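Local coordinates for protein probable 2-oxoglutarate-dependent dioxygenase At5g05600 (Arabidopsis thaliana, PDB 6LSV) that oxidises the stress hormone jasmonate to 12-hydroxyjasmonate with molecular oxygen and 2-oxoglutarate at an iron centre, giving succinate and carbon dioxide as by-products, at residues E95-F100 / K153-P158; T117-G122 / F140-P145; G231-L236 / F299-K304. All blocks are in the same frame, centred on the assembly; numbering follows the deposited sequence.

Overall arrangement
The three contacts run from the outer helices into the catalytic core. Contact 1 packs helix 87-102 on the loop before helix 161-186, its centre about 19 Å from that of the chain. Contact 2 is nested in the sequence between its segments, and the two touch where Trp-154 and Trp-97 meet Leu-141; their centres lie about 14 Å apart. Contacts 2 and 3 belong to the same mixed sheet, their centres about 13 Å apart, and touch through Leu-143 and Phe-299. Both also reach the jasmonate, Tyr-118 and Phe-140 at its ring and Phe-300 at its pentenyl chain, while Leu-236 of contact 3 touches 2-oxoglutarate. The nearest atom of the Phe-300 side chain is about 5 Å from the bound iron ion (FE).

Contact 1: E95-F100 / K153-P158; sequences ENWREF and KWPSFP
Pro-155 lies over one face of the Phe-100 ring, its CG 4.2 Å from the ring centroid and 19° off the normal, a CH-pi contact displaced toward the rim. Its CB sits 3.5 Å from Phe-100 CE1, while CG also reaches Trp-97, 3.5 Å from CH2. The proline is thus wedged between two aromatic side chains of helix 87-102, crossing each at about a right angle. Phe-100 presents its ring here with CG anti to the backbone N (chi1 173°). Three residues later, Pro-158 rests on the helix backbone, its CG 3.6 Å from Asn-96 O, and CG also meets the CG of Glu-99. The Glu-99 chain is bent at chi2, and its OE2 lies at the edge of the Phe-157 ring, 3.2 Å from Phe-157 CE2, with carboxylate and ring planes 74° apart. Asn-96 bonds Thr-160 through OD1 and the Ala-92 carbonyl through ND2, and the side chain of Tyr-139 on strand 137-144 meets Trp-97, Phe-100 and Pro-155. No hydrogen bond or salt bridge spans the two segments: prolines and aromatic rings join helix 87-102 to the loop leading into helix 161-186, so the contact depends on shape and apolar burial, with a carboxylate at its more exposed margin.

Contact 2: T117-G122 / F140-P145; sequences TYEGYG and FLHLLP. With JAA ({(1R,2R)-3-oxo-2-[(2Z)-pent-2-en-1-yl]cyclopentyl}acetic acid), chain D.
Phe-140 turns the edge of its ring to the backbone of 117-119 and one face to the jasmonate, at the end of the main sheet where strand 120-122 pairs antiparallel with strand 137-144. The pairing is a hydrogen-bonded one between Gly-120 and Phe-140: Gly-120 N reaches Phe-140 O at 2.8 Å, and Phe-140 N returns a bond to Gly-120 O. With CG anti to the backbone N (chi1 -179°), the Phe-140 ring meets Tyr-118 O at its edge, 3.5 Å from CD2. The jasmonate ring lies over its face, C06 being 3.7 Å from Phe-140 CZ and offset toward the rim. Tyr-118 comes to the same ligand ring obliquely, CB 3.7 Å from C07, and its hydroxyl is hydrogen-bonded to the backbone of Arg-337 and Gly-126. The two aromatic residues therefore line the hormone pocket, whose Arg-208, Arg-333 and Arg-337 hydrogen-bond the ligand. Beyond Phe-140, Glu-119 crosses His-142 at about a right angle, with carboxylate and imidazole planes 64° apart. Glu-119 OE2 lies at the edge of the imidazole, 3.5 Å from His-142 CD2. A water links the same two residues, donating to Glu-119 OE2 at 2.7 Å and accepting from His-142 N at 2.9 Å.

Contact 3: G231-L236 / F299-K304; sequences GGMTIL and FFYNPK. With AKG (2-oxoglutaric acid), chain C; JAA ({(1R,2R)-3-oxo-2-[(2Z)-pent-2-en-1-yl]cyclopentyl}acetic acid), chain D.
Strands 233-236 and 299-302 run antiparallel, their axes 4.7 Å apart and their directions at 159°, with hydrogen-bonded pairs Met-233/Tyr-301 and Ile-235/Phe-299 on either side of the non-hydrogen-bonded pair Thr-234/Phe-300. Tyr-301 N meets Met-233 O at 2.8 Å in a nearly straight bond (171°). A classic beta bulge sets Gly-232 and Met-233 opposite Tyr-301, and beside it Gly-232 N is bonded in plane to a lone pair of Asn-302 OD1 at 3.2 Å. Asn-302 OD1 also lies beside the CA of Gly-231. On one face of the sheet, Ile-235 and Phe-299 run alongside each other in the same direction, their CD1 atoms 4.1 Å apart; Met-233 CG packs on Tyr-301 CB. Helix 161-186 covers this face through Leu-172 and Ser-176. On the other, Thr-234 and Phe-300 are likewise alongside, Thr-234 OG1 at the ring edge, 3.4 Å from Phe-300 CD1. Thr-234 holds OG1 anti to its carbonyl carbon (chi1 -53°), and this hydroxyl is hydrogen-bonded to the iron ligand Asp-229, a second-shell contact. Phe-300 CZ lies 3.9 Å from C09 of the jasmonate, and Leu-236 CD1 is 3.7 Å from C4 of 2-oxoglutarate. This pair of core strands, apolar on the Ile-235/Phe-299 face and next to the ligands on the Thr-234/Phe-300 face, belongs to the double-stranded beta-helix (jelly-roll) fold of 2-oxoglutarate-dependent oxygenases.

Contact 1: E95-F100 / K153-P158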
loop_
_atom_site.group_PDB
_atom_site.type_symbol
_atom_site.label_atom_id
_atom_site.label_comp_id
_atom_site.label_asym_id
_atom_site.label_seq_id
_atom_site.Cartn_x
_atom_site.Cartn_y
_atom_site.Cartn_z
ATOM N N GLU A 95 -14.838 1.798 9.256
ATOM C CA GLU A 95 -16.076 1.094 9.579
ATOM C C GLU A 95 -17.020 1.020 8.385
ATOM O O GLU A 95 -17.790 0.060 8.270
ATOM C CB GLU A 95 -16.764 1.752 10.772
ATOM C CG GLU A 95 -15.958 1.668 12.061
ATOM C CD GLU A 95 -15.419 0.270 12.329
ATOM O OE1 GLU A 95 -16.212 -0.695 12.307
ATOM O OE2 GLU A 95 -14.195 0.136 12.553
ATOM N N ASN A 96 -16.979 2.009 7.492
ATOM C CA ASN A 96 -17.712 1.893 6.236
ATOM C C ASN A 96 -17.209 0.708 5.422
ATOM O O ASN A 96 -18.002 -0.099 4.924
ATOM C CB ASN A 96 -17.587 3.184 5.429
ATOM C CG ASN A 96 -18.708 4.158 5.713
ATOM O OD1 ASN A 96 -19.620 4.321 4.905
ATOM N ND2 ASN A 96 -18.647 4.814 6.866
ATOM N N TRP A 97 -15.888 0.590 5.274
ATOM C CA TRP A 97 -15.333 -0.529 4.519
ATOM C C TRP A 97 -15.541 -1.847 5.253
ATOM O O TRP A 97 -15.849 -2.869 4.626
ATOM C CB TRP A 97 -13.850 -0.288 4.233
ATOM C CG TRP A 97 -13.632 0.609 3.052
ATOM C CD1 TRP A 97 -13.235 1.917 3.074
ATOM C CD2 TRP A 97 -13.818 0.271 1.674
ATOM N NE1 TRP A 97 -13.160 2.410 1.792
ATOM C CE2 TRP A 97 -13.514 1.418 0.915
ATOM C CE3 TRP A 97 -14.211 -0.893 1.008
ATOM C CZ2 TRP A 97 -13.584 1.433 -0.475
ATOM C CZ3 TRP A 97 -14.284 -0.874 -0.370
ATOM C CH2 TRP A 97 -13.974 0.282 -1.098
ATOM N N ARG A 98 -15.384 -1.847 6.579
ATOM C CA ARG A 98 -15.670 -3.057 7.344
ATOM C C ARG A 98 -17.101 -3.521 7.112
ATOM O O ARG A 98 -17.356 -4.724 6.972
ATOM C CB ARG A 98 -15.421 -2.817 8.833
ATOM C CG ARG A 98 -15.563 -4.077 9.673
ATOM C CD ARG A 98 -15.725 -3.764 11.154
ATOM N NE ARG A 98 -14.671 -2.897 11.680
ATOM C CZ ARG A 98 -13.412 -3.278 11.874
ATOM N NH1 ARG A 98 -13.036 -4.517 11.575
ATOM N NH2 ARG A 98 -12.527 -2.418 12.364
ATOM N N GLU A 99 -18.047 -2.579 7.059
ATOM C CA GLU A 99 -19.436 -2.928 6.776
ATOM C C GLU A 99 -19.579 -3.511 5.375
ATOM O O GLU A 99 -20.345 -4.460 5.164
ATOM C CB GLU A 99 -20.324 -1.695 6.946
ATOM C CG GLU A 99 -21.753 -1.855 6.444
ATOM C CD GLU A 99 -22.559 -2.854 7.260
ATOM O OE1 GLU A 99 -23.021 -2.487 8.364
ATOM O OE2 GLU A 99 -22.736 -4.002 6.795
ATOM N N PHE A 100 -18.846 -2.959 4.406
ATOM C CA PHE A 100 -18.873 -3.503 3.052
ATOM C C PHE A 100 -18.407 -4.953 3.035
ATOM O O PHE A 100 -19.023 -5.809 2.392
ATOM C CB PHE A 100 -18.007 -2.646 2.128
ATOM C CG PHE A 100 -17.833 -3.226 0.752
ATOM C CD1 PHE A 100 -18.830 -3.096 -0.203
ATOM C CD2 PHE A 100 -16.671 -3.900 0.411
ATOM C CE1 PHE A 100 -18.674 -3.630 -1.468
ATOM C CE2 PHE A 100 -16.508 -4.436 -0.853
ATOM C CZ PHE A 100 -17.510 -4.299 -1.795
ATOM N N LYS A 153 -17.860 2.509 -10.312
ATOM C CA LYS A 153 -16.956 1.418 -9.977
ATOM C C LYS A 153 -16.628 1.368 -8.490
ATOM O O LYS A 153 -15.762 0.588 -8.083
ATOM C CB LYS A 153 -15.666 1.523 -10.796
ATOM C CG LYS A 153 -15.875 1.374 -12.296
ATOM C CD LYS A 153 -14.550 1.289 -13.037
ATOM C CE LYS A 153 -14.729 1.519 -14.530
ATOM N NZ LYS A 153 -14.312 2.893 -14.926
ATOM N N TRP A 154 -17.292 2.177 -7.682
ATOM C CA TRP A 154 -17.161 2.167 -6.237
ATOM C C TRP A 154 -18.272 1.336 -5.617
ATOM O O TRP A 154 -19.283 1.050 -6.265
ATOM C CB TRP A 154 -17.216 3.596 -5.687
ATOM C CG TRP A 154 -16.068 4.462 -6.105
ATOM C CD1 TRP A 154 -15.142 4.197 -7.073
ATOM C CD2 TRP A 154 -15.725 5.739 -5.561
ATOM N NE1 TRP A 154 -14.247 5.234 -7.168
ATOM C CE2 TRP A 154 -14.583 6.194 -6.250
ATOM C CE3 TRP A 154 -16.275 6.544 -4.558
ATOM C CZ2 TRP A 154 -13.980 7.415 -5.965
ATOM C CZ3 TRP A 154 -15.675 7.758 -4.280
ATOM C CH2 TRP A 154 -14.539 8.182 -4.979
ATOM N N PRO A 155 -18.116 0.910 -4.359
ATOM C CA PRO A 155 -19.191 0.146 -3.717
ATOM C C PRO A 155 -20.454 0.957 -3.532
ATOM O O PRO A 155 -20.513 2.148 -3.862
ATOM C CB PRO A 155 -18.588 -0.253 -2.364
ATOM C CG PRO A 155 -17.145 -0.152 -2.546
ATOM C CD PRO A 155 -16.917 0.966 -3.511
ATOM N N SER A 156 -21.467 0.318 -2.961
ATOM C CA SER A 156 -22.753 0.989 -2.883
ATOM C C SER A 156 -23.497 0.731 -1.580
ATOM O O SER A 156 -24.216 1.617 -1.106
ATOM C CB SER A 156 -23.612 0.580 -4.072
ATOM O OG SER A 156 -24.771 1.385 -4.219
ATOM N N PHE A 157 -23.345 -0.465 -0.988
ATOM C CA PHE A 157 -24.242 -0.863 0.088
ATOM C C PHE A 157 -24.211 0.070 1.298
ATOM O O PHE A 157 -25.276 0.561 1.690
ATOM C CB PHE A 157 -23.983 -2.296 0.549
ATOM C CG PHE A 157 -24.572 -2.586 1.903
ATOM C CD1 PHE A 157 -25.949 -2.667 2.063
ATOM C CD2 PHE A 157 -23.764 -2.705 3.025
ATOM C CE1 PHE A 157 -26.506 -2.906 3.307
ATOM C CE2 PHE A 157 -24.320 -2.944 4.270
ATOM C CZ PHE A 157 -25.692 -3.044 4.409
ATOM N N PRO A 158 -23.071 0.296 1.963
ATOM C CA PRO A 158 -23.077 1.284 3.042
ATOM C C PRO A 158 -23.369 2.647 2.455
ATOM O O PRO A 158 -22.516 3.226 1.766
ATOM C CB PRO A 158 -21.651 1.208 3.620
ATOM C CG PRO A 158 -21.065 -0.049 3.065
ATOM C CD PRO A 158 -21.700 -0.182 1.715
#

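Contact 2: T117-G122 / F140-P145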
loop_
_atom_site.group_PDB
_atom_site.type_symbol
_atom_site.label_atom_id
_atom_site.label_comp_id
_atom_site.label_asym_id
_atom_site.label_seq_id
_atom_site.Cartn_x
_atom_site.Cartn_y
_atom_site.Cartn_z
ATOM N N THR A 117 -7.582 -3.767 -15.393
ATOM C CA THR A 117 -7.605 -2.559 -14.577
ATOM C C THR A 117 -7.567 -2.830 -13.082
ATOM O O THR A 117 -7.256 -1.909 -12.317
ATOM C CB THR A 117 -8.849 -1.704 -14.880
ATOM O OG1 THR A 117 -10.020 -2.359 -14.381
ATOM C CG2 THR A 117 -8.999 -1.462 -16.377
ATOM N N TYR A 118 -7.890 -4.053 -12.648
ATOM C CA TYR A 118 -7.879 -4.458 -11.245
ATOM C C TYR A 118 -8.909 -3.695 -10.419
ATOM O O TYR A 118 -9.053 -3.952 -9.218
ATOM C CB TYR A 118 -6.479 -4.287 -10.644
ATOM C CG TYR A 118 -5.589 -5.499 -10.797
ATOM C CD1 TYR A 118 -5.641 -6.542 -9.883
ATOM C CD2 TYR A 118 -4.694 -5.600 -11.859
ATOM C CE1 TYR A 118 -4.825 -7.654 -10.018
ATOM C CE2 TYR A 118 -3.876 -6.708 -12.003
ATOM C CZ TYR A 118 -3.945 -7.729 -11.078
ATOM O OH TYR A 118 -3.132 -8.830 -11.217
ATOM N N GLU A 119 -9.631 -2.765 -11.044
ATOM C CA GLU A 119 -10.630 -1.984 -10.323
ATOM C C GLU A 119 -11.764 -2.882 -9.855
ATOM O O GLU A 119 -12.310 -3.670 -10.632
ATOM C CB GLU A 119 -11.192 -0.874 -11.213
ATOM C CG GLU A 119 -10.227 0.245 -11.541
ATOM C CD GLU A 119 -10.731 1.113 -12.680
ATOM O OE1 GLU A 119 -10.810 0.612 -13.820
ATOM O OE2 GLU A 119 -11.059 2.292 -12.435
ATOM N N GLY A 120 -12.115 -2.766 -8.574
ATOM C CA GLY A 120 -13.284 -3.426 -8.037
ATOM C C GLY A 120 -12.926 -4.401 -6.928
ATOM O O GLY A 120 -11.954 -4.200 -6.189
ATOM N N TYR A 121 -13.728 -5.457 -6.828
ATOM C CA TYR A 121 -13.640 -6.436 -5.754
ATOM C C TYR A 121 -12.699 -7.558 -6.180
ATOM O O TYR A 121 -12.977 -8.272 -7.150
ATOM C CB TYR A 121 -15.041 -6.963 -5.443
ATOM C CG TYR A 121 -15.134 -8.057 -4.407
ATOM C CD1 TYR A 121 -14.560 -7.908 -3.151
ATOM C CD2 TYR A 121 -15.839 -9.224 -4.672
ATOM C CE1 TYR A 121 -14.662 -8.906 -2.198
ATOM C CE2 TYR A 121 -15.948 -10.226 -3.728
ATOM C CZ TYR A 121 -15.360 -10.064 -2.494
ATOM O OH TYR A 121 -15.466 -11.063 -1.555
ATOM N N GLY A 122 -11.583 -7.708 -5.459
ATOM C CA GLY A 122 -10.553 -8.647 -5.845
ATOM C C GLY A 122 -10.165 -9.576 -4.710
ATOM O O GLY A 122 -10.405 -9.300 -3.535
ATOM N N PHE A 140 -10.211 -2.210 -4.941
ATOM C CA PHE A 140 -9.284 -1.277 -5.570
ATOM C C PHE A 140 -10.062 -0.289 -6.427
ATOM O O PHE A 140 -10.968 -0.686 -7.168
ATOM C CB PHE A 140 -8.250 -2.034 -6.413
ATOM C CG PHE A 140 -7.243 -1.150 -7.091
ATOM C CD1 PHE A 140 -6.307 -0.444 -6.351
ATOM C CD2 PHE A 140 -7.225 -1.034 -8.473
ATOM C CE1 PHE A 140 -5.375 0.363 -6.980
ATOM C CE2 PHE A 140 -6.298 -0.227 -9.105
ATOM C CZ PHE A 140 -5.372 0.472 -8.360
ATOM N N LEU A 141 -9.718 0.993 -6.315
ATOM C CA LEU A 141 -10.365 2.041 -7.092
ATOM C C LEU A 141 -9.396 3.203 -7.252
ATOM O O LEU A 141 -8.445 3.356 -6.480
ATOM C CB LEU A 141 -11.675 2.514 -6.436
ATOM C CG LEU A 141 -11.624 3.124 -5.027
ATOM C CD1 LEU A 141 -11.431 4.641 -5.059
ATOM C CD2 LEU A 141 -12.876 2.766 -4.232
ATOM N N HIS A 142 -9.655 4.031 -8.261
ATOM C CA HIS A 142 -8.848 5.210 -8.534
ATOM C C HIS A 142 -9.521 6.463 -7.984
ATOM O O HIS A 142 -10.750 6.565 -7.950
ATOM C CB HIS A 142 -8.616 5.377 -10.036
ATOM C CG HIS A 142 -7.677 4.369 -10.620
ATOM N ND1 HIS A 142 -6.318 4.398 -10.391
ATOM C CD2 HIS A 142 -7.899 3.307 -11.430
ATOM C CE1 HIS A 142 -5.745 3.395 -11.030
ATOM N NE2 HIS A 142 -6.681 2.718 -11.669
ATOM N N LEU A 143 -8.698 7.418 -7.555
ATOM C CA LEU A 143 -9.157 8.739 -7.131
ATOM C C LEU A 143 -8.672 9.857 -8.040
ATOM O O LEU A 143 -9.447 10.756 -8.371
ATOM C CB LEU A 143 -8.704 9.029 -5.697
ATOM C CG LEU A 143 -9.172 8.035 -4.633
ATOM C CD1 LEU A 143 -8.101 7.866 -3.571
ATOM C CD2 LEU A 143 -10.481 8.490 -4.016
ATOM N N LEU A 144 -7.409 9.819 -8.450
ATOM C CA LEU A 144 -6.849 10.735 -9.430
ATOM C C LEU A 144 -5.987 9.937 -10.395
ATOM O O LEU A 144 -5.417 8.907 -10.011
ATOM C CB LEU A 144 -6.005 11.835 -8.768
ATOM C CG LEU A 144 -6.747 12.853 -7.906
ATOM C CD1 LEU A 144 -5.740 13.713 -7.174
ATOM C CD2 LEU A 144 -7.675 13.704 -8.758
ATOM N N PRO A 145 -5.871 10.378 -11.658
ATOM C CA PRO A 145 -6.483 11.566 -12.270
ATOM C C PRO A 145 -7.993 11.418 -12.482
ATOM O O PRO A 145 -8.527 10.317 -12.339
ATOM C CB PRO A 145 -5.747 11.681 -13.606
ATOM C CG PRO A 145 -5.372 10.280 -13.936
ATOM C CD PRO A 145 -5.030 9.642 -12.618
HETATM O O01 JAA D . -4.013 -4.004 -5.864
HETATM O O02 JAA D . -1.062 0.716 -8.946
HETATM O O03 JAA D . -0.878 -0.808 -10.486
HETATM C C04 JAA D . -2.129 -1.864 -7.678
HETATM C C05 JAA D . -2.121 -3.106 -6.627
HETATM C C06 JAA D . -3.058 -2.356 -8.819
HETATM C C07 JAA D . -3.760 -3.431 -8.310
HETATM C C08 JAA D . -3.334 -3.566 -6.732
HETATM C C09 JAA D . -1.828 -2.615 -5.142
HETATM C C10 JAA D . -0.826 -1.578 -8.187
HETATM C C11 JAA D . -0.321 -2.585 -4.884
HETATM C C12 JAA D . -0.928 -0.496 -9.267
HETATM C C13 JAA D . 0.212 -3.131 -3.807
HETATM C C14 JAA D . -0.654 -3.828 -2.760
HETATM C C15 JAA D . -0.103 -5.228 -2.493
HETATM O O HOH W 1 -11.806 3.027 -9.910
#

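Contact 3: G231-L236 / F299-K304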
loop_
_atom_site.group_PDB
_atom_site.type_symbol
_atom_site.label_atom_id
_atom_site.label_comp_id
_atom_site.label_asym_id
_atom_site.label_seq_id
_atom_site.Cartn_x
_atom_site.Cartn_y
_atom_site.Cartn_z
ATOM N N GLY A 231 4.343 2.226 -6.244
ATOM C CA GLY A 231 4.157 3.630 -6.542
ATOM C C GLY A 231 5.078 4.544 -5.760
ATOM O O GLY A 231 6.149 4.149 -5.291
ATOM N N GLY A 232 4.639 5.794 -5.619
ATOM C CA GLY A 232 5.431 6.828 -4.981
ATOM C C GLY A 232 5.506 6.694 -3.476
ATOM O O GLY A 232 6.556 6.341 -2.932
ATOM N N MET A 233 4.409 6.996 -2.786
ATOM C CA MET A 233 4.321 6.763 -1.354
ATOM C C MET A 233 2.946 6.206 -1.024
ATOM O O MET A 233 1.970 6.443 -1.742
ATOM C CB MET A 233 4.574 8.035 -0.531
ATOM C CG MET A 233 3.831 9.267 -1.009
ATOM S SD MET A 233 3.978 10.641 0.153
ATOM C CE MET A 233 2.912 10.080 1.477
ATOM N N THR A 234 2.881 5.452 0.068
ATOM C CA THR A 234 1.634 4.900 0.571
ATOM C C THR A 234 1.311 5.529 1.917
ATOM O O THR A 234 2.177 5.611 2.795
ATOM C CB THR A 234 1.715 3.377 0.713
ATOM O OG1 THR A 234 2.145 2.798 -0.525
ATOM C CG2 THR A 234 0.355 2.800 1.092
ATOM N N ILE A 235 0.075 5.987 2.068
ATOM C CA ILE A 235 -0.453 6.398 3.361
ATOM C C ILE A 235 -1.351 5.265 3.838
ATOM O O ILE A 235 -2.410 5.009 3.253
ATOM C CB ILE A 235 -1.198 7.738 3.279
ATOM C CG1 ILE A 235 -0.234 8.850 2.858
ATOM C CG2 ILE A 235 -1.818 8.095 4.623
ATOM C CD1 ILE A 235 -0.894 10.190 2.653
ATOM N N LEU A 236 -0.916 4.569 4.884
ATOM C CA LEU A 236 -1.551 3.345 5.351
ATOM C C LEU A 236 -2.302 3.616 6.646
ATOM O O LEU A 236 -1.729 4.149 7.603
ATOM C CB LEU A 236 -0.502 2.248 5.563
ATOM C CG LEU A 236 -0.891 0.870 6.101
ATOM C CD1 LEU A 236 -1.944 0.208 5.227
ATOM C CD2 LEU A 236 0.348 -0.013 6.201
ATOM N N PHE A 299 -3.687 3.984 0.835
ATOM C CA PHE A 299 -3.782 5.081 -0.117
ATOM C C PHE A 299 -2.448 5.216 -0.840
ATOM O O PHE A 299 -1.397 5.323 -0.199
ATOM C CB PHE A 299 -4.150 6.377 0.607
ATOM C CG PHE A 299 -4.132 7.601 -0.265
ATOM C CD1 PHE A 299 -2.993 8.386 -0.359
ATOM C CD2 PHE A 299 -5.263 7.981 -0.971
ATOM C CE1 PHE A 299 -2.976 9.516 -1.153
ATOM C CE2 PHE A 299 -5.252 9.109 -1.767
ATOM C CZ PHE A 299 -4.106 9.877 -1.859
ATOM N N PHE A 300 -2.491 5.196 -2.170
ATOM C CA PHE A 300 -1.292 5.253 -2.998
ATOM C C PHE A 300 -1.204 6.622 -3.661
ATOM O O PHE A 300 -2.129 7.036 -4.367
ATOM C CB PHE A 300 -1.298 4.147 -4.054
ATOM C CG PHE A 300 -1.457 2.763 -3.490
ATOM C CD1 PHE A 300 -0.510 2.229 -2.628
ATOM C CD2 PHE A 300 -2.555 1.993 -3.830
ATOM C CE1 PHE A 300 -0.660 0.946 -2.114
ATOM C CE2 PHE A 300 -2.707 0.717 -3.326
ATOM C CZ PHE A 300 -1.758 0.193 -2.466
ATOM N N TYR A 301 -0.092 7.316 -3.429
ATOM C CA TYR A 301 0.194 8.607 -4.046
ATOM C C TYR A 301 1.280 8.385 -5.093
ATOM O O TYR A 301 2.434 8.103 -4.751
ATOM C CB TYR A 301 0.627 9.623 -2.992
ATOM C CG TYR A 301 0.639 11.055 -3.465
ATOM C CD1 TYR A 301 -0.543 11.775 -3.600
ATOM C CD2 TYR A 301 1.835 11.695 -3.759
ATOM C CE1 TYR A 301 -0.531 13.094 -4.016
ATOM C CE2 TYR A 301 1.856 13.009 -4.182
ATOM C CZ TYR A 301 0.671 13.703 -4.311
ATOM O OH TYR A 301 0.692 15.012 -4.733
ATOM N N ASN A 302 0.915 8.513 -6.365
ATOM C CA ASN A 302 1.794 8.031 -7.413
ATOM C C ASN A 302 2.164 9.141 -8.386
ATOM O O ASN A 302 1.414 10.108 -8.551
ATOM C CB ASN A 302 1.127 6.884 -8.181
ATOM C CG ASN A 302 0.812 5.698 -7.294
ATOM O OD1 ASN A 302 1.567 5.378 -6.377
ATOM N ND2 ASN A 302 -0.311 5.043 -7.558
ATOM N N PRO A 303 3.316 9.035 -9.041
ATOM C CA PRO A 303 3.627 9.969 -10.125
ATOM C C PRO A 303 2.718 9.726 -11.316
ATOM O O PRO A 303 2.228 8.615 -11.530
ATOM C CB PRO A 303 5.088 9.652 -10.466
ATOM C CG PRO A 303 5.294 8.253 -10.003
ATOM C CD PRO A 303 4.403 8.065 -8.809
ATOM N N LYS A 304 2.480 10.791 -12.081
ATOM C CA LYS A 304 1.784 10.669 -13.357
ATOM C C LYS A 304 2.356 9.505 -14.164
ATOM O O LYS A 304 3.568 9.420 -14.382
ATOM C CB LYS A 304 1.912 11.986 -14.126
ATOM C CG LYS A 304 0.987 12.136 -15.313
ATOM C CD LYS A 304 1.026 13.558 -15.858
ATOM C CE LYS A 304 0.196 13.695 -17.122
ATOM N NZ LYS A 304 0.644 12.758 -18.186
HETATM C C1 AKG C . -0.954 -2.784 1.695
HETATM O O1 AKG C . -0.249 -1.802 1.354
HETATM O O2 AKG C . -1.835 -3.216 0.902
HETATM C C2 AKG C . -0.711 -3.451 3.054
HETATM O O5 AKG C . 0.347 -3.944 3.264
HETATM C C3 AKG C . -1.788 -3.498 4.146
HETATM C C4 AKG C . -1.123 -3.342 5.517
HETATM C C5 AKG C . -2.053 -3.813 6.637
HETATM O O3 AKG C . -1.979 -3.313 7.790
HETATM O O4 AKG C . -2.896 -4.713 6.400
HETATM O O01 JAA D . -4.013 -4.004 -5.864
HETATM O O02 JAA D . -1.062 0.716 -8.946
HETATM O O03 JAA D . -0.878 -0.808 -10.486
HETATM C C04 JAA D . -2.129 -1.864 -7.678
HETATM C C05 JAA D . -2.121 -3.106 -6.627
HETATM C C06 JAA D . -3.058 -2.356 -8.819
HETATM C C07 JAA D . -3.760 -3.431 -8.310
HETATM C C08 JAA D . -3.334 -3.566 -6.732
HETATM C C09 JAA D . -1.828 -2.615 -5.142
HETATM C C10 JAA D . -0.826 -1.578 -8.187
HETATM C C11 JAA D . -0.321 -2.585 -4.884
HETATM C C12 JAA D . -0.928 -0.496 -9.267
HETATM C C13 JAA D . 0.212 -3.131 -3.807
HETATM C C14 JAA D . -0.654 -3.828 -2.760
HETATM C C15 JAA D . -0.103 -5.228 -2.493
#